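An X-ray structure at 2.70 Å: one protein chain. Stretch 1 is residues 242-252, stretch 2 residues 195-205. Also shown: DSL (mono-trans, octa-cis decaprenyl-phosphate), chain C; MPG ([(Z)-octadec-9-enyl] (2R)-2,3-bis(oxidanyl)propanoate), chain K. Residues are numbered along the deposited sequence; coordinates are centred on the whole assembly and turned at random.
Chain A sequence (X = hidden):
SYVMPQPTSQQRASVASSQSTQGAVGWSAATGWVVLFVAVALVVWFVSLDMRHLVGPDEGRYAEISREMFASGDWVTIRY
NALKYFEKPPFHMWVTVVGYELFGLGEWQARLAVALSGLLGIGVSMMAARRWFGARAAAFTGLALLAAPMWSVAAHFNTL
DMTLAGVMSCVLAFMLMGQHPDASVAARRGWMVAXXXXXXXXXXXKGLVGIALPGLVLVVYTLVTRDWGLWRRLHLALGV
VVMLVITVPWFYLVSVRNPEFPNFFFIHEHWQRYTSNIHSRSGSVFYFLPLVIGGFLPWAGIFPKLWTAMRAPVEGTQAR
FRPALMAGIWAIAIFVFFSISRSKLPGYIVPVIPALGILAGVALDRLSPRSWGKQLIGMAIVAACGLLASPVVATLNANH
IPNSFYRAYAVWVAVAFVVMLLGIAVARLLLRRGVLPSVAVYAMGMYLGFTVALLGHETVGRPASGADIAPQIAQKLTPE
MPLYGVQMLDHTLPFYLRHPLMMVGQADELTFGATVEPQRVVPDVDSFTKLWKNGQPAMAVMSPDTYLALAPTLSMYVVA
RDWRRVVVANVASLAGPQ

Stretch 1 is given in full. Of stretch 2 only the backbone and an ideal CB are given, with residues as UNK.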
# COMPACT_ATOMS: atom_id res chain seq x y z
N VAL A 242 20.92 11.19 14.70
CA VAL A 242 20.07 10.03 15.01
C VAL A 242 19.54 9.40 13.73
O VAL A 242 19.47 8.17 13.61
CB VAL A 242 18.94 10.43 15.98
CG1 VAL A 242 18.02 11.47 15.36
CG2 VAL A 242 18.14 9.20 16.40
N MET A 243 19.21 10.23 12.73
CA MET A 243 18.73 9.68 11.46
C MET A 243 19.81 8.86 10.77
O MET A 243 19.54 7.77 10.26
CB MET A 243 18.26 10.81 10.55
CG MET A 243 17.61 10.33 9.27
SD MET A 243 18.00 11.40 7.87
CE MET A 243 19.76 11.09 7.70
N LEU A 244 21.05 9.37 10.75
CA LEU A 244 22.16 8.60 10.19
C LEU A 244 22.36 7.30 10.95
O LEU A 244 22.62 6.25 10.34
CB LEU A 244 23.44 9.43 10.20
CG LEU A 244 23.49 10.62 9.24
CD1 LEU A 244 24.79 11.39 9.41
CD2 LEU A 244 23.32 10.17 7.80
N VAL A 245 22.24 7.33 12.28
CA VAL A 245 22.37 6.11 13.06
C VAL A 245 21.29 5.11 12.68
O VAL A 245 21.52 3.90 12.69
CB VAL A 245 22.34 6.44 14.57
CG1 VAL A 245 22.11 5.18 15.40
CG2 VAL A 245 23.64 7.13 14.99
N ILE A 246 20.10 5.59 12.31
CA ILE A 246 19.02 4.67 11.97
C ILE A 246 19.22 4.09 10.57
O ILE A 246 19.08 2.88 10.36
CB ILE A 246 17.66 5.37 12.11
CG1 ILE A 246 17.39 5.67 13.58
CG2 ILE A 246 16.55 4.51 11.53
CD1 ILE A 246 16.08 6.37 13.82
N THR A 247 19.56 4.93 9.59
CA THR A 247 19.58 4.47 8.20
C THR A 247 20.90 3.82 7.79
O THR A 247 20.89 2.81 7.09
CB THR A 247 19.29 5.63 7.25
OG1 THR A 247 20.33 6.62 7.37
CG2 THR A 247 17.96 6.27 7.58
N VAL A 248 22.03 4.40 8.21
CA VAL A 248 23.32 4.01 7.64
C VAL A 248 23.64 2.53 7.80
O VAL A 248 24.09 1.91 6.82
CB VAL A 248 24.44 4.91 8.20
CG1 VAL A 248 25.80 4.32 7.88
CG2 VAL A 248 24.32 6.31 7.63
N PRO A 249 23.45 1.90 8.97
CA PRO A 249 23.94 0.51 9.14
C PRO A 249 23.51 -0.47 8.04
O PRO A 249 24.35 -1.22 7.54
CB PRO A 249 23.38 0.12 10.51
CG PRO A 249 23.34 1.38 11.25
CD PRO A 249 22.91 2.42 10.25
N TRP A 250 22.24 -0.47 7.65
CA TRP A 250 21.83 -1.41 6.61
C TRP A 250 22.46 -1.07 5.27
O TRP A 250 22.87 -1.96 4.52
CB TRP A 250 20.31 -1.45 6.47
CG TRP A 250 19.88 -2.31 5.31
CD1 TRP A 250 19.78 -3.68 5.29
CD2 TRP A 250 19.50 -1.87 4.00
NE1 TRP A 250 19.36 -4.10 4.05
CE2 TRP A 250 19.19 -3.01 3.24
CE3 TRP A 250 19.40 -0.61 3.40
CZ2 TRP A 250 18.77 -2.94 1.91
CZ3 TRP A 250 18.99 -0.54 2.08
CH2 TRP A 250 18.68 -1.69 1.35
N PHE A 251 22.56 0.23 4.95
CA PHE A 251 23.15 0.61 3.67
C PHE A 251 24.62 0.23 3.61
O PHE A 251 25.10 -0.26 2.58
CB PHE A 251 22.95 2.11 3.44
CG PHE A 251 21.55 2.46 2.99
CD1 PHE A 251 21.25 2.58 1.64
CD2 PHE A 251 20.54 2.66 3.91
CE1 PHE A 251 19.97 2.90 1.23
CE2 PHE A 251 19.26 2.97 3.50
CZ PHE A 251 18.97 3.09 2.16
N TYR A 252 25.35 0.43 4.71
CA TYR A 252 26.74 0.00 4.76
C TYR A 252 26.84 -1.51 4.63
O TYR A 252 27.69 -2.02 3.89
CB TYR A 252 27.40 0.48 6.05
CG TYR A 252 28.82 -0.01 6.21
CD1 TYR A 252 29.87 0.66 5.60
CD2 TYR A 252 29.12 -1.13 6.97
CE1 TYR A 252 31.18 0.22 5.73
CE2 TYR A 252 30.42 -1.58 7.11
CZ TYR A 252 31.44 -0.90 6.49
OH TYR A 252 32.74 -1.33 6.63
N UNK A 195 10.76 13.05 15.03
CA UNK A 195 10.55 13.39 13.63
C UNK A 195 11.69 12.89 12.76
O UNK A 195 11.47 12.19 11.76
CB UNK A 195 10.39 14.90 13.47
N UNK A 196 12.93 13.23 13.13
CA UNK A 196 14.09 12.78 12.36
C UNK A 196 14.17 11.26 12.32
O UNK A 196 14.50 10.67 11.29
CB UNK A 196 15.38 13.36 12.95
N UNK A 197 13.86 10.60 13.45
CA UNK A 197 13.83 9.15 13.47
C UNK A 197 12.81 8.60 12.48
O UNK A 197 13.09 7.65 11.74
CB UNK A 197 13.52 8.65 14.88
N UNK A 198 11.61 9.19 12.46
CA UNK A 198 10.60 8.77 11.50
C UNK A 198 11.10 8.95 10.07
O UNK A 198 10.86 8.09 9.21
CB UNK A 198 9.30 9.56 11.71
N UNK A 199 11.80 10.05 9.79
CA UNK A 199 12.39 10.23 8.47
C UNK A 199 13.39 9.12 8.16
O UNK A 199 13.47 8.64 7.02
CB UNK A 199 13.07 11.60 8.37
N UNK A 200 14.16 8.71 9.17
CA UNK A 200 15.08 7.60 8.97
C UNK A 200 14.37 6.31 8.60
O UNK A 200 14.75 5.63 7.64
CB UNK A 200 15.91 7.38 10.23
N UNK A 201 13.32 5.97 9.35
CA UNK A 201 12.54 4.78 9.03
C UNK A 201 11.98 4.88 7.62
O UNK A 201 11.96 3.90 6.86
CB UNK A 201 11.41 4.59 10.04
N UNK A 202 11.52 6.08 7.23
CA UNK A 202 10.98 6.26 5.89
C UNK A 202 12.04 6.01 4.82
O UNK A 202 11.76 5.39 3.79
CB UNK A 202 10.40 7.67 5.74
N UNK A 203 13.26 6.49 5.06
CA UNK A 203 14.35 6.21 4.12
C UNK A 203 14.60 4.72 4.03
O UNK A 203 14.81 4.17 2.94
CB UNK A 203 15.63 6.93 4.54
N UNK A 204 14.57 4.03 5.18
CA UNK A 204 14.68 2.57 5.18
C UNK A 204 13.44 1.89 4.63
O UNK A 204 13.43 0.66 4.53
CB UNK A 204 14.95 2.06 6.60
N UNK A 205 12.40 2.64 4.28
CA UNK A 205 11.19 2.07 3.69
C UNK A 205 11.15 2.22 2.17
O UNK A 205 10.84 1.26 1.47
CB UNK A 205 9.95 2.73 4.30
C21 DSL C . 7.10 19.34 6.81
C22 DSL C . 7.95 18.52 7.76
C23 DSL C . 7.32 17.39 8.57
C24 DSL C . 9.26 18.79 7.88
C25 DSL C . 10.14 17.96 8.85
C26 DSL C . 11.46 17.59 8.11
C27 DSL C . 12.69 18.11 8.94
C28 DSL C . 12.56 18.31 10.47
C29 DSL C . 13.85 18.38 8.32
C30 DSL C . 13.98 18.18 6.79
C31 DSL C . 15.06 19.16 6.21
C32 DSL C . 16.10 18.36 5.36
C33 DSL C . 17.25 17.60 6.05
C34 DSL C . 16.01 18.34 4.01
C2 MPG K . 21.73 7.38 3.20
C3 MPG K . 22.91 6.55 3.69
C4 MPG K . 23.65 5.90 2.53
C5 MPG K . 24.88 5.09 2.96
C6 MPG K . 25.75 4.69 1.75
C7 MPG K . 26.65 3.47 2.01
C8 MPG K . 27.38 2.99 0.73
C1 MPG K . 21.08 8.22 4.31

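Residues 195-205 form a helix that runs nearly parallel to helix 242-252, with an angle of 18° between their directions and a closest axial approach of 8.2 Å. Stretch 1 presents an apolar surface here, so shape rather than charge decides most positions.

Position 195 lies out of reach of stretch 1, and its ideal CB has a lipid chain, DSL, in its neighbourhood instead. A small or apolar residue would serve. It is Cys-195, whose SG lies 3.8 Å from DSL C25.

At position 196 CA-to-CB points toward stretch 1, and the ideal CB lies 4.0 Å from Val-242 CG1 and 4.5 Å from Met-243 CB. Apolar side chains of many sizes would suit, and a long or aromatic one could extend to the lipid. The residue is Trp-196. Its CB packs 4.1 Å from Val-242 CG1, Met-243 CB approaches the ring edge at CE3 (4.3 Å), and its CH2 lies 3.5 Å from DSL C33.

Position 197 points sideways, but its CB is already 3.6 Å from Ile-246 CD1, which favours a small residue without excluding a larger one directed elsewhere. Ala-197 fills it, its methyl forming one wall of the hole that receives Ile-246.

Position 198 points away, and stretch 1 would allow any size or polarity; it is Ala-198. At position 199 CA-to-CB points sideways, and the ideal CB lies 4.8 Å from Met-243 CG; a flexible apolar chain could reach the lipid. Met-199 does so, with CE 3.5 Å from DSL C27.

Position 200 is the most restrictive. The CA of residue 200 lies 4.9 Å from Met-243 CA, and an ideal CB would fall 3.2 Å from Ile-246 CG2, with Thr-247 CG2 and Met-243 CG each at 3.5 Å. Glycine fits best, as even a methyl would be tight. Gly-200 lets Met-243 CG approach its CA to 3.7 Å and Thr-247 CG2 its O to 3.3 Å.

Position 201 points away, with Ile-246 CG2 5.4 Å from the ideal CB; various side chains would do. Val-201 is one of the residues around Ile-246, its N 4.2 Å from Ile-246 CG2. Position 202 points sideways, with nothing of stretch 1 within 5.5 Å of its CB, so small or large residues would be allowed; it is Ala-202.

At position 203 CA-to-CB points toward stretch 1, and the ideal CB lies 3.9 Å from Thr-247 CG2, with Met-243 SD and the Phe-251 ring nearby. A branched or medium-sized apolar residue would suit. Ile-203 sets CD1 3.9 Å from Met-243 SD and CG2 4.4 Å from Phe-251 CE2.

At position 204 CA-to-CB points sideways, but a pocket opens between Ile-246, Thr-247, Trp-250 and Phe-251. Leucine or methionine could reach into it. Leu-204 swings its end inward as a knob: CD2 lies 3.6 Å from Phe-251 CE2 and 4.2 Å from Trp-250 CE3, while CD1 is 4.0 Å from Ile-246 CG2.

Position 205 is out of reach; apolar residues would be allowed, and a small polar one could bond back to its own helix. Thr-205 does, donating from OG1 to Val-201 O at 2.9 Å.

Stretch 2, residues 195-205: CWAAMGVAILT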
# COMPACT_ATOMS: atom_id res chain seq x y z
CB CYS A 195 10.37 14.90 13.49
SG CYS A 195 10.20 15.50 11.80
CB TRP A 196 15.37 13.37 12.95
CG TRP A 196 15.55 14.81 12.63
CD1 TRP A 196 15.14 15.87 13.39
CD2 TRP A 196 16.19 15.36 11.48
NE1 TRP A 196 15.49 17.05 12.78
CE2 TRP A 196 16.14 16.77 11.60
CE3 TRP A 196 16.81 14.81 10.36
CZ2 TRP A 196 16.67 17.62 10.64
CZ3 TRP A 196 17.34 15.66 9.40
CH2 TRP A 196 17.27 17.05 9.55
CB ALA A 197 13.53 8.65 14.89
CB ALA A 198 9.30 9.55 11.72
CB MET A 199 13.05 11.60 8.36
CG MET A 199 12.07 12.73 8.06
SD MET A 199 12.88 14.30 7.69
CE MET A 199 13.50 14.73 9.32
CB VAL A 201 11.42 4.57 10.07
CG1 VAL A 201 10.60 3.34 9.72
CG2 VAL A 201 12.01 4.46 11.47
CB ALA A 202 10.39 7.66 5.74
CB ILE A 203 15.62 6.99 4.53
CG1 ILE A 203 15.37 8.50 4.45
CG2 ILE A 203 16.79 6.58 3.64
CD1 ILE A 203 16.57 9.34 4.84
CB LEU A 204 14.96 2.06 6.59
CG LEU A 204 16.36 2.35 7.14
CD1 LEU A 204 16.48 1.86 8.58
CD2 LEU A 204 17.40 1.69 6.26
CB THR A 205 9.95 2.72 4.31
OG1 THR A 205 9.86 2.35 5.69
CG2 THR A 205 8.69 2.28 3.58
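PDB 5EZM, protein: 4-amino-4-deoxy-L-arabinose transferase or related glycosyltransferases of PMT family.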